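Side-chain contacts in 5'-tyrosyl-DNA phosphodiesterase (Caenorhabditis elegans, PDB 4FVA), which belongs to the endonuclease/exonuclease/phosphatase family, has a DNase I-like fold of two packed beta sheets, and carries a bound magnesium ion: residues Ala139-Cys144 with Val160-Asp165; Arg106-Leu111 with Met145-Glu150; Phe121-His126 with Arg149-Gln154; Tyr72-Cys77 with Val96-Asn101. All blocks are in the same frame, centred on the assembly; numbering follows the deposited sequence.

Contacts 1, 2 and 3 are buried and share one helix, 134-154, which lies along one side of the seven-strand sheet; successive turns of it meet strands 159-163, 107-115 and 118-126. Contacts 1 and 3 belong to one beta-alpha-beta unit and are aromatic in character: a ring edge and a cysteine in contact 1, a methyl over a ring face in contact 3. Contact 2 adds the chain of a partly exposed lysine. Contact 4 is a surface contact between a loop of the other sheet and strand 90-98, where a valine meets a backbone carbonyl and an amide lies near an imidazole. None of the four has a hydrogen bond between its two segments.

Contact 1 (Ala139-Cys144 with Val160-Asp165); sequences AQFGFC and VFFGGD
The Phe162 ring receives Phe141 at its edge, near its plane: Phe141 CE1 lies 4.2 Å from Phe162 CE2, at one corner of the ring. Seen from Phe141, the same approach is oblique to its own ring. Cys144 reaches the far end of Phe162 at a slant, its CB 3.4 Å from Phe162 CZ and nearly as close to CE1. Cys144 SG is 4.7 Å from the centroid of the Phe162 ring and 61° off its normal, an oblique sulfur-aromatic contact, with CE1 as its nearest ring atom. Phe162 extends with CG opposite its backbone N (chi1 163°), which carries CZ up against the helix. In Cys144 the sulfur sits beside the backbone N (chi1 -69°), so that both CB and SG lie against the CE1-CZ end of the ring. All three side chains are buried and nothing polar bridges the segments. This is packing inside a beta-alpha-beta unit, in which strand 118-126 leads through helix 134-154 into the parallel strand 159-163. Farther along the helix, Met145 and Val148 also touch Phe162, while Leu123 of strand 118-126 and Tyr219 of strand 212-221 pack on it from the neighbouring strands. Phe161, the residue before it in the strand, turns to the other side of the sheet and meets the ring of Phe254 in the second sheet.

Contact 2 (Arg106-Leu111 with Met145-Glu150); sequences RTLQIL and MDKVRE
Leu108 and Lys147 mark the nearest approach of strand 107-111 to helix 145-150, with 9.7 Å between Leu108 CA and Lys147 CA, so the gap is bridged by side chains alone. The strand is regularly extended, and its alternation sends Leu108 and Ile110 toward the helix. Lys147 meets both. Its chain leaves the helix with CG opposite the backbone N, then bends at chi2 (57°) and again at chi4 (56°), which brings the ammonium end down to Ile110. There the two side chains meet tip to tip, Lys147 NZ lying 3.2 Å from Ile110 CD1, a tight van der Waals contact and not a hydrogen bond. The methylene next to it, Lys147 CE, is 3.7 Å from the same methyl. Nearer the helix, Lys147 CG lies 4.1 Å from Leu108 CD2, and the two side chains run aslant to each other. The aliphatic part of the lysine thus roofs the two apolar residues at the partly exposed margin of the helix. In the two-sheet sandwich of the DNase I-like fold, helix 134-154 lies on the outer side of this sheet; Gln109 points the other way, into the sandwich, where it is hydrogen-bonded to Thr81 and to the carbonyl of Tyr71. Leu123, from the adjacent antiparallel strand, packs on both Leu108 and Ile110. On another flank of the helix Asp146 and Arg149 form a salt bridge, though its modelled length is doubtfully short. Met145 O sits 3.8 Å above the centre of the Arg149 guanidinium plane, and Asp146 has a second partner in Arg175.

Contact 3 (Phe121-His126 with Arg149-Gln154); sequences FLLNTH and REIIAQ
Leu123, one of two strand residues that pack on Ile151, is held by its backbone: its N bonds to the carbonyl O of Phe161 in the parallel strand 159-163. Phe161 N in turn bonds to the carbonyl of Phe121, the other residue under Ile151. Strand 121-126 is thus fixed in the sheet and offers two side chains on the same side, toward helix 149-154. Ile151 fills the position between them with two of its methyls. Its CG2 stands over one face of the Phe121 ring, 3.4 Å from the centroid and only 14° off the normal, a close CH-pi contact. Ile151 CD1 reaches past the rim of the ring, 3.8 Å from Phe121 CD2. The same methyl meets Leu123 tip to tip, with 3.9 Å between Ile151 CD1 and Leu123 CD2. CG1 beside the backbone N (chi1 -75°) and an extended chi2 (172°) carry CD1 to the leucine, while CG2 stands over the ring. The contact packs the last turns of helix 134-154 on strand 118-126, the first strand of the beta-alpha-beta crossover, and Val160 of its second strand also touches Ile151. With three buried apolar side chains and no polar bond between the segments, cohesion here rests on dispersion and on the fit of a methyl to a ring face.

Contact 4 (Tyr72-Cys77 with Val96-Asn101); sequences YSNKGC and VIHFQN. With EDO (1,2-ethanediol), chain E.
A backbone carbonyl and a valine methyl make the closest approach here, Ser73 O lying 3.3 Å from Val96 CG2, and no hydrogen bond joins the two segments. The contact bridges the two sheets of the DNase I-like sandwich at its surface: residues 72-77 lie in the connection between antiparallel strands 68-72 and 80-86 of one sheet, and residues 96-98 end strand 90-98 of the other. Val96 holds CG1 opposite its backbone N (chi1 174°) and turns both methyls to the carbonyl, with CG1 at 3.7 Å from Ser73 O. The hydroxyl of Ser73 is engaged within its own sheet, by the backbone N of Thr81. Two residues farther along the strand, His98 lies next to Asn74. The amide approaches the imidazole at its edge, near the ring plane, and Asn74 ND2 is 3.9 Å from His98 NE2. The two planes are 85° apart and the side chains cross at about a right angle, a loose polar neighbourhood and not a stack. Beyond the strand, a 1,2-ethanediol, probably from the crystallisation liquor, lies by Gln100; its O2 is placed improbably close to Gln100 N, so the detail of that bond is doubtful. Asn101 lies beside the diol carbon C1 and ties this loop to helix 134-154 through Gln140 and the carbonyl of Gln136. Residues 74-77 form a type II beta turn with Gly76 at its third position, closed by Cys77 N bonding to Asn74 O at 3.1 Å.

Contact 1 (Ala139-Cys144 with Val160-Asp165)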
# COMPACT_ATOMS: atom_id res chain seq x y z
N ALA A 139 -9.72 10.76 11.34
CA ALA A 139 -11.07 10.65 10.78
C ALA A 139 -11.08 9.77 9.54
O ALA A 139 -11.98 8.97 9.34
CB ALA A 139 -11.63 12.03 10.46
N GLN A 140 -10.07 9.95 8.69
CA GLN A 140 -9.97 9.15 7.47
C GLN A 140 -9.83 7.66 7.82
O GLN A 140 -10.50 6.82 7.22
CB GLN A 140 -8.81 9.64 6.60
CG GLN A 140 -9.06 11.02 6.01
CD GLN A 140 -7.80 11.66 5.44
OE1 GLN A 140 -6.71 11.06 5.48
NE2 GLN A 140 -7.93 12.88 4.93
N PHE A 141 -8.95 7.35 8.76
CA PHE A 141 -8.75 5.96 9.16
C PHE A 141 -10.07 5.34 9.65
O PHE A 141 -10.42 4.22 9.25
CB PHE A 141 -7.67 5.85 10.24
CG PHE A 141 -7.32 4.44 10.61
CD1 PHE A 141 -6.34 3.75 9.91
CD2 PHE A 141 -7.99 3.79 11.64
CE1 PHE A 141 -6.02 2.43 10.24
CE2 PHE A 141 -7.67 2.47 11.98
CZ PHE A 141 -6.68 1.80 11.28
N GLY A 142 -10.80 6.07 10.50
CA GLY A 142 -12.08 5.61 11.01
C GLY A 142 -13.05 5.36 9.86
O GLY A 142 -13.70 4.32 9.79
N PHE A 143 -13.09 6.31 8.93
CA PHE A 143 -13.92 6.19 7.76
C PHE A 143 -13.55 4.95 6.97
O PHE A 143 -14.42 4.19 6.54
CB PHE A 143 -13.79 7.45 6.90
CG PHE A 143 -14.51 7.39 5.59
CD1 PHE A 143 -15.84 7.79 5.48
CD2 PHE A 143 -13.87 6.92 4.44
CE1 PHE A 143 -16.52 7.73 4.26
CE2 PHE A 143 -14.53 6.86 3.22
CZ PHE A 143 -15.85 7.26 3.12
N CYS A 144 -12.25 4.73 6.78
CA CYS A 144 -11.83 3.55 6.03
C CYS A 144 -12.27 2.27 6.73
O CYS A 144 -12.75 1.34 6.08
CB CYS A 144 -10.31 3.55 5.81
SG CYS A 144 -9.75 4.84 4.67
N VAL A 160 -10.70 -9.27 2.00
CA VAL A 160 -10.63 -7.82 1.98
C VAL A 160 -9.22 -7.37 2.41
O VAL A 160 -8.75 -7.74 3.51
CB VAL A 160 -11.70 -7.18 2.89
CG1 VAL A 160 -11.62 -5.67 2.84
CG2 VAL A 160 -13.10 -7.65 2.50
N PHE A 161 -8.55 -6.59 1.57
CA PHE A 161 -7.25 -6.01 1.92
C PHE A 161 -7.35 -4.49 1.98
O PHE A 161 -7.69 -3.83 0.99
CB PHE A 161 -6.16 -6.42 0.91
CG PHE A 161 -5.90 -7.91 0.88
CD1 PHE A 161 -5.32 -8.54 1.96
CD2 PHE A 161 -6.27 -8.67 -0.23
CE1 PHE A 161 -5.09 -9.91 1.96
CE2 PHE A 161 -6.05 -10.05 -0.25
CZ PHE A 161 -5.45 -10.67 0.85
N PHE A 162 -7.02 -3.94 3.14
CA PHE A 162 -6.99 -2.48 3.28
C PHE A 162 -5.64 -1.99 3.79
O PHE A 162 -5.12 -2.52 4.78
CB PHE A 162 -8.07 -2.00 4.23
CG PHE A 162 -7.84 -0.60 4.71
CD1 PHE A 162 -8.00 0.48 3.86
CD2 PHE A 162 -7.39 -0.38 6.00
CE1 PHE A 162 -7.75 1.78 4.30
CE2 PHE A 162 -7.15 0.91 6.46
CZ PHE A 162 -7.32 1.99 5.60
N GLY A 163 -5.08 -0.97 3.13
CA GLY A 163 -3.84 -0.38 3.60
C GLY A 163 -3.25 0.67 2.67
O GLY A 163 -3.96 1.31 1.88
N GLY A 164 -1.94 0.83 2.77
CA GLY A 164 -1.21 1.83 2.02
C GLY A 164 -0.31 2.58 2.97
O GLY A 164 0.13 2.05 4.00
N ASP A 165 -0.05 3.84 2.63
CA ASP A 165 0.69 4.71 3.52
C ASP A 165 -0.32 5.39 4.42
O ASP A 165 -0.99 6.33 4.00
CB ASP A 165 1.48 5.75 2.73
CG ASP A 165 2.30 6.67 3.64
OD1 ASP A 165 2.16 6.57 4.88
OD2 ASP A 165 3.07 7.49 3.10

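Contact 2 (Arg106-Leu111 with Met145-Glu150)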
# COMPACT_ATOMS: atom_id res chain seq x y z
N ARG A 106 -6.45 13.43 -1.17
CA ARG A 106 -6.35 12.04 -0.75
C ARG A 106 -7.67 11.31 -0.95
O ARG A 106 -8.75 11.90 -0.82
CB ARG A 106 -5.86 11.94 0.70
CG ARG A 106 -4.53 12.66 0.94
CD ARG A 106 -3.41 12.19 -0.00
NE ARG A 106 -2.21 13.03 0.13
CZ ARG A 106 -1.33 12.89 1.11
NH1 ARG A 106 -1.50 11.94 2.02
NH2 ARG A 106 -0.26 13.70 1.18
N THR A 107 -7.56 10.01 -1.24
CA THR A 107 -8.69 9.22 -1.68
C THR A 107 -8.65 7.83 -1.08
O THR A 107 -7.59 7.35 -0.65
CB THR A 107 -8.66 9.05 -3.22
OG1 THR A 107 -7.40 8.46 -3.60
CG2 THR A 107 -8.80 10.41 -3.94
N LEU A 108 -9.79 7.16 -1.08
CA LEU A 108 -9.81 5.73 -0.81
C LEU A 108 -10.09 5.09 -2.14
O LEU A 108 -11.18 5.25 -2.71
CB LEU A 108 -10.90 5.38 0.21
CG LEU A 108 -11.06 3.91 0.58
CD1 LEU A 108 -9.73 3.38 1.08
CD2 LEU A 108 -12.12 3.78 1.68
N GLN A 109 -9.10 4.38 -2.66
CA GLN A 109 -9.20 3.74 -3.97
C GLN A 109 -9.62 2.30 -3.77
O GLN A 109 -8.92 1.53 -3.10
CB GLN A 109 -7.85 3.80 -4.71
CG GLN A 109 -7.86 3.16 -6.11
CD GLN A 109 -6.51 3.19 -6.77
OE1 GLN A 109 -5.48 3.28 -6.09
NE2 GLN A 109 -6.48 3.10 -8.11
N ILE A 110 -10.76 1.92 -4.35
CA ILE A 110 -11.31 0.58 -4.12
C ILE A 110 -11.42 -0.18 -5.42
O ILE A 110 -12.07 0.28 -6.36
CB ILE A 110 -12.70 0.65 -3.44
CG1 ILE A 110 -12.60 1.36 -2.10
CG2 ILE A 110 -13.25 -0.75 -3.18
CD1 ILE A 110 -13.97 1.65 -1.44
N LEU A 111 -10.74 -1.33 -5.49
CA LEU A 111 -10.90 -2.20 -6.65
C LEU A 111 -11.53 -3.49 -6.16
O LEU A 111 -10.98 -4.17 -5.28
CB LEU A 111 -9.56 -2.48 -7.34
CG LEU A 111 -9.59 -3.09 -8.75
CD1 LEU A 111 -10.05 -2.05 -9.78
CD2 LEU A 111 -8.23 -3.68 -9.15
N MET A 145 -12.12 2.23 8.04
CA MET A 145 -12.51 1.02 8.79
C MET A 145 -14.02 0.77 8.72
O MET A 145 -14.47 -0.37 8.61
CB MET A 145 -11.99 1.08 10.23
CG MET A 145 -10.49 0.72 10.39
SD MET A 145 -10.09 -0.89 9.64
CE MET A 145 -8.31 -0.98 9.89
N ASP A 146 -14.80 1.84 8.74
CA ASP A 146 -16.24 1.70 8.59
C ASP A 146 -16.58 1.10 7.24
O ASP A 146 -17.48 0.25 7.12
CB ASP A 146 -16.94 3.05 8.77
CG ASP A 146 -16.92 3.54 10.21
OD1 ASP A 146 -16.72 2.71 11.12
OD2 ASP A 146 -17.13 4.75 10.43
N LYS A 147 -15.87 1.54 6.22
CA LYS A 147 -16.07 1.03 4.88
C LYS A 147 -15.71 -0.45 4.79
O LYS A 147 -16.45 -1.24 4.19
CB LYS A 147 -15.25 1.85 3.88
CG LYS A 147 -15.44 1.46 2.42
CD LYS A 147 -16.90 1.55 2.00
CE LYS A 147 -17.06 1.41 0.49
NZ LYS A 147 -16.47 0.15 -0.05
N VAL A 148 -14.59 -0.82 5.40
CA VAL A 148 -14.18 -2.22 5.50
C VAL A 148 -15.21 -3.05 6.26
O VAL A 148 -15.58 -4.13 5.82
CB VAL A 148 -12.79 -2.35 6.18
CG1 VAL A 148 -12.49 -3.80 6.58
CG2 VAL A 148 -11.69 -1.83 5.25
N ARG A 149 -15.69 -2.53 7.39
CA ARG A 149 -16.70 -3.23 8.18
C ARG A 149 -17.92 -3.52 7.30
O ARG A 149 -18.43 -4.64 7.29
CB ARG A 149 -17.10 -2.39 9.40
CG ARG A 149 -17.76 -3.15 10.55
CD ARG A 149 -17.95 -2.25 11.77
NE ARG A 149 -16.70 -1.60 12.18
CZ ARG A 149 -16.45 -0.30 12.01
NH1 ARG A 149 -15.29 0.23 12.39
NH2 ARG A 149 -17.38 0.48 11.46
N GLU A 150 -18.40 -2.51 6.58
CA GLU A 150 -19.53 -2.67 5.66
C GLU A 150 -19.27 -3.70 4.55
O GLU A 150 -20.10 -4.57 4.29
CB GLU A 150 -19.92 -1.33 5.05
CG GLU A 150 -21.10 -1.39 4.10
CD GLU A 150 -21.50 -0.02 3.59
OE1 GLU A 150 -20.60 0.78 3.26
OE2 GLU A 150 -22.72 0.25 3.52

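Contact 3 (Phe121-His126 with Arg149-Gln154)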
# COMPACT_ATOMS: atom_id res chain seq x y z
N PHE A 121 -11.76 -7.59 -2.31
CA PHE A 121 -11.83 -6.13 -2.26
C PHE A 121 -10.46 -5.58 -1.91
O PHE A 121 -9.82 -6.03 -0.95
CB PHE A 121 -12.88 -5.65 -1.23
CG PHE A 121 -14.31 -5.91 -1.65
CD1 PHE A 121 -14.88 -7.17 -1.47
CD2 PHE A 121 -15.08 -4.88 -2.19
CE1 PHE A 121 -16.21 -7.41 -1.86
CE2 PHE A 121 -16.40 -5.10 -2.56
CZ PHE A 121 -16.97 -6.37 -2.40
N LEU A 122 -10.01 -4.60 -2.70
CA LEU A 122 -8.71 -3.98 -2.49
C LEU A 122 -8.96 -2.51 -2.19
O LEU A 122 -9.56 -1.81 -3.01
CB LEU A 122 -7.84 -4.11 -3.75
CG LEU A 122 -7.62 -5.54 -4.26
CD1 LEU A 122 -6.73 -5.58 -5.51
CD2 LEU A 122 -7.02 -6.37 -3.13
N LEU A 123 -8.50 -2.06 -1.03
CA LEU A 123 -8.66 -0.66 -0.63
C LEU A 123 -7.29 -0.04 -0.33
O LEU A 123 -6.62 -0.43 0.62
CB LEU A 123 -9.57 -0.56 0.59
CG LEU A 123 -11.01 -1.08 0.44
CD1 LEU A 123 -11.09 -2.59 0.61
CD2 LEU A 123 -11.93 -0.36 1.41
N ASN A 124 -6.91 0.92 -1.16
CA ASN A 124 -5.59 1.55 -1.11
C ASN A 124 -5.75 3.04 -0.82
O ASN A 124 -6.55 3.73 -1.47
CB ASN A 124 -4.88 1.34 -2.46
CG ASN A 124 -3.48 1.92 -2.50
OD1 ASN A 124 -2.85 2.12 -1.47
ND2 ASN A 124 -2.98 2.20 -3.72
N THR A 125 -4.98 3.54 0.15
CA THR A 125 -5.08 4.94 0.51
C THR A 125 -3.75 5.51 0.92
O THR A 125 -2.81 4.78 1.22
CB THR A 125 -6.11 5.19 1.65
OG1 THR A 125 -6.37 6.59 1.76
CG2 THR A 125 -5.57 4.66 2.99
N HIS A 126 -3.67 6.83 0.91
CA HIS A 126 -2.52 7.56 1.41
C HIS A 126 -3.10 8.60 2.36
O HIS A 126 -3.52 9.67 1.92
CB HIS A 126 -1.81 8.25 0.24
CG HIS A 126 -0.58 9.00 0.64
ND1 HIS A 126 0.10 9.82 -0.24
CD2 HIS A 126 0.08 9.09 1.82
CE1 HIS A 126 1.14 10.36 0.38
NE2 HIS A 126 1.15 9.94 1.63
N ARG A 149 -15.69 -2.53 7.39
CA ARG A 149 -16.70 -3.23 8.18
C ARG A 149 -17.92 -3.52 7.30
O ARG A 149 -18.43 -4.64 7.29
CB ARG A 149 -17.10 -2.39 9.40
CG ARG A 149 -17.76 -3.15 10.55
CD ARG A 149 -17.95 -2.25 11.77
NE ARG A 149 -16.70 -1.60 12.18
CZ ARG A 149 -16.45 -0.30 12.01
NH1 ARG A 149 -15.29 0.23 12.39
NH2 ARG A 149 -17.38 0.48 11.46
N GLU A 150 -18.40 -2.51 6.58
CA GLU A 150 -19.53 -2.67 5.66
C GLU A 150 -19.27 -3.70 4.55
O GLU A 150 -20.10 -4.57 4.29
CB GLU A 150 -19.92 -1.33 5.05
CG GLU A 150 -21.10 -1.39 4.10
CD GLU A 150 -21.50 -0.02 3.59
OE1 GLU A 150 -20.60 0.78 3.26
OE2 GLU A 150 -22.72 0.25 3.52
N ILE A 151 -18.11 -3.61 3.89
CA ILE A 151 -17.79 -4.54 2.80
C ILE A 151 -17.83 -5.97 3.32
O ILE A 151 -18.36 -6.86 2.67
CB ILE A 151 -16.41 -4.21 2.18
CG1 ILE A 151 -16.54 -2.97 1.29
CG2 ILE A 151 -15.87 -5.39 1.33
CD1 ILE A 151 -15.21 -2.44 0.75
N ILE A 152 -17.23 -6.18 4.49
CA ILE A 152 -17.20 -7.49 5.13
C ILE A 152 -18.61 -8.02 5.41
O ILE A 152 -18.93 -9.17 5.13
CB ILE A 152 -16.40 -7.42 6.43
CG1 ILE A 152 -14.91 -7.18 6.14
CG2 ILE A 152 -16.63 -8.66 7.28
CD1 ILE A 152 -14.09 -6.80 7.38
N ALA A 153 -19.45 -7.16 5.97
CA ALA A 153 -20.86 -7.48 6.24
C ALA A 153 -21.63 -7.81 4.95
O ALA A 153 -22.48 -8.70 4.94
CB ALA A 153 -21.54 -6.34 6.99
N GLN A 154 -21.32 -7.10 3.87
CA GLN A 154 -22.03 -7.31 2.60
C GLN A 154 -21.49 -8.49 1.80
O GLN A 154 -22.12 -8.93 0.85
CB GLN A 154 -21.95 -6.05 1.73
CG GLN A 154 -22.71 -4.82 2.24
CD GLN A 154 -22.44 -3.58 1.39
OE1 GLN A 154 -21.41 -3.48 0.71
NE2 GLN A 154 -23.35 -2.61 1.44

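Contact 4 (Tyr72-Cys77 with Val96-Asn101)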
# COMPACT_ATOMS: atom_id res chain seq x y z
N TYR A 72 -5.22 3.61 -11.85
CA TYR A 72 -4.75 4.83 -11.21
C TYR A 72 -5.92 5.54 -10.54
O TYR A 72 -7.00 5.62 -11.11
CB TYR A 72 -4.08 5.77 -12.23
CG TYR A 72 -2.81 5.21 -12.85
CD1 TYR A 72 -1.65 5.04 -12.08
CD2 TYR A 72 -2.75 4.87 -14.19
CE1 TYR A 72 -0.50 4.54 -12.62
CE2 TYR A 72 -1.59 4.35 -14.75
CZ TYR A 72 -0.47 4.19 -13.95
OH TYR A 72 0.69 3.68 -14.50
N SER A 73 -5.70 6.07 -9.34
CA SER A 73 -6.78 6.69 -8.60
C SER A 73 -7.24 7.99 -9.26
O SER A 73 -8.43 8.28 -9.31
CB SER A 73 -6.37 7.00 -7.16
OG SER A 73 -5.36 8.01 -7.11
N ASN A 74 -6.28 8.75 -9.79
CA ASN A 74 -6.57 10.13 -10.18
C ASN A 74 -5.45 10.68 -11.07
O ASN A 74 -4.86 11.72 -10.76
CB ASN A 74 -6.67 10.99 -8.91
CG ASN A 74 -7.37 12.32 -9.15
OD1 ASN A 74 -8.03 12.51 -10.17
ND2 ASN A 74 -7.20 13.25 -8.21
N LYS A 75 -5.17 9.97 -12.16
CA LYS A 75 -4.06 10.31 -13.03
C LYS A 75 -4.19 11.75 -13.53
O LYS A 75 -5.31 12.21 -13.81
CB LYS A 75 -3.95 9.32 -14.20
CG LYS A 75 -2.61 9.36 -14.91
CD LYS A 75 -2.40 8.12 -15.78
CE LYS A 75 -0.97 8.07 -16.32
NZ LYS A 75 -0.63 9.28 -17.14
N GLY A 76 -3.07 12.46 -13.62
CA GLY A 76 -3.09 13.86 -14.02
C GLY A 76 -3.12 14.85 -12.86
O GLY A 76 -2.81 16.03 -13.03
N CYS A 77 -3.51 14.38 -11.68
CA CYS A 77 -3.41 15.18 -10.46
C CYS A 77 -1.94 15.30 -10.06
O CYS A 77 -1.10 14.58 -10.61
CB CYS A 77 -4.24 14.53 -9.34
SG CYS A 77 -4.23 15.32 -7.70
N VAL A 96 -13.23 5.47 -6.63
CA VAL A 96 -12.28 6.35 -5.98
C VAL A 96 -13.07 7.30 -5.13
O VAL A 96 -13.75 8.19 -5.65
CB VAL A 96 -11.43 7.15 -7.02
CG1 VAL A 96 -10.53 8.18 -6.32
CG2 VAL A 96 -10.64 6.21 -7.90
N ILE A 97 -12.94 7.16 -3.82
CA ILE A 97 -13.64 8.05 -2.92
C ILE A 97 -12.70 9.14 -2.45
O ILE A 97 -11.67 8.85 -1.83
CB ILE A 97 -14.15 7.32 -1.67
CG1 ILE A 97 -15.01 6.11 -2.07
CG2 ILE A 97 -14.92 8.29 -0.76
CD1 ILE A 97 -15.41 5.25 -0.90
N HIS A 98 -13.06 10.39 -2.75
CA HIS A 98 -12.27 11.54 -2.29
C HIS A 98 -12.61 11.90 -0.85
O HIS A 98 -13.78 12.13 -0.52
CB HIS A 98 -12.49 12.73 -3.23
CG HIS A 98 -11.86 12.57 -4.58
ND1 HIS A 98 -12.32 11.67 -5.52
CD2 HIS A 98 -10.81 13.21 -5.16
CE1 HIS A 98 -11.57 11.74 -6.60
NE2 HIS A 98 -10.65 12.67 -6.41
N PHE A 99 -11.61 11.89 0.03
CA PHE A 99 -11.83 12.29 1.41
C PHE A 99 -12.26 13.75 1.42
O PHE A 99 -11.54 14.63 0.94
CB PHE A 99 -10.57 12.10 2.26
CG PHE A 99 -10.12 10.67 2.39
CD1 PHE A 99 -11.05 9.65 2.59
CD2 PHE A 99 -8.77 10.35 2.37
CE1 PHE A 99 -10.63 8.33 2.74
CE2 PHE A 99 -8.34 9.03 2.51
CZ PHE A 99 -9.27 8.02 2.70
N GLN A 100 -13.44 13.99 1.98
CA GLN A 100 -14.03 15.33 2.01
C GLN A 100 -13.18 16.30 2.83
O GLN A 100 -13.06 17.48 2.48
CB GLN A 100 -15.46 15.21 2.55
CG GLN A 100 -16.38 14.47 1.54
CD GLN A 100 -17.83 14.30 1.99
OE1 GLN A 100 -18.15 14.46 3.17
NE2 GLN A 100 -18.69 13.91 1.07
N ASN A 101 -12.57 15.80 3.90
CA ASN A 101 -11.77 16.63 4.81
C ASN A 101 -10.31 16.78 4.40
O ASN A 101 -9.50 17.30 5.16
CB ASN A 101 -11.82 16.04 6.22
CG ASN A 101 -10.94 14.80 6.36
OD1 ASN A 101 -10.43 14.27 5.36
ND2 ASN A 101 -10.78 14.32 7.59
C1 EDO E . -13.64 12.18 5.49
O1 EDO E . -13.95 11.60 6.76
C2 EDO E . -14.48 11.48 4.41
O2 EDO E . -14.51 12.26 3.20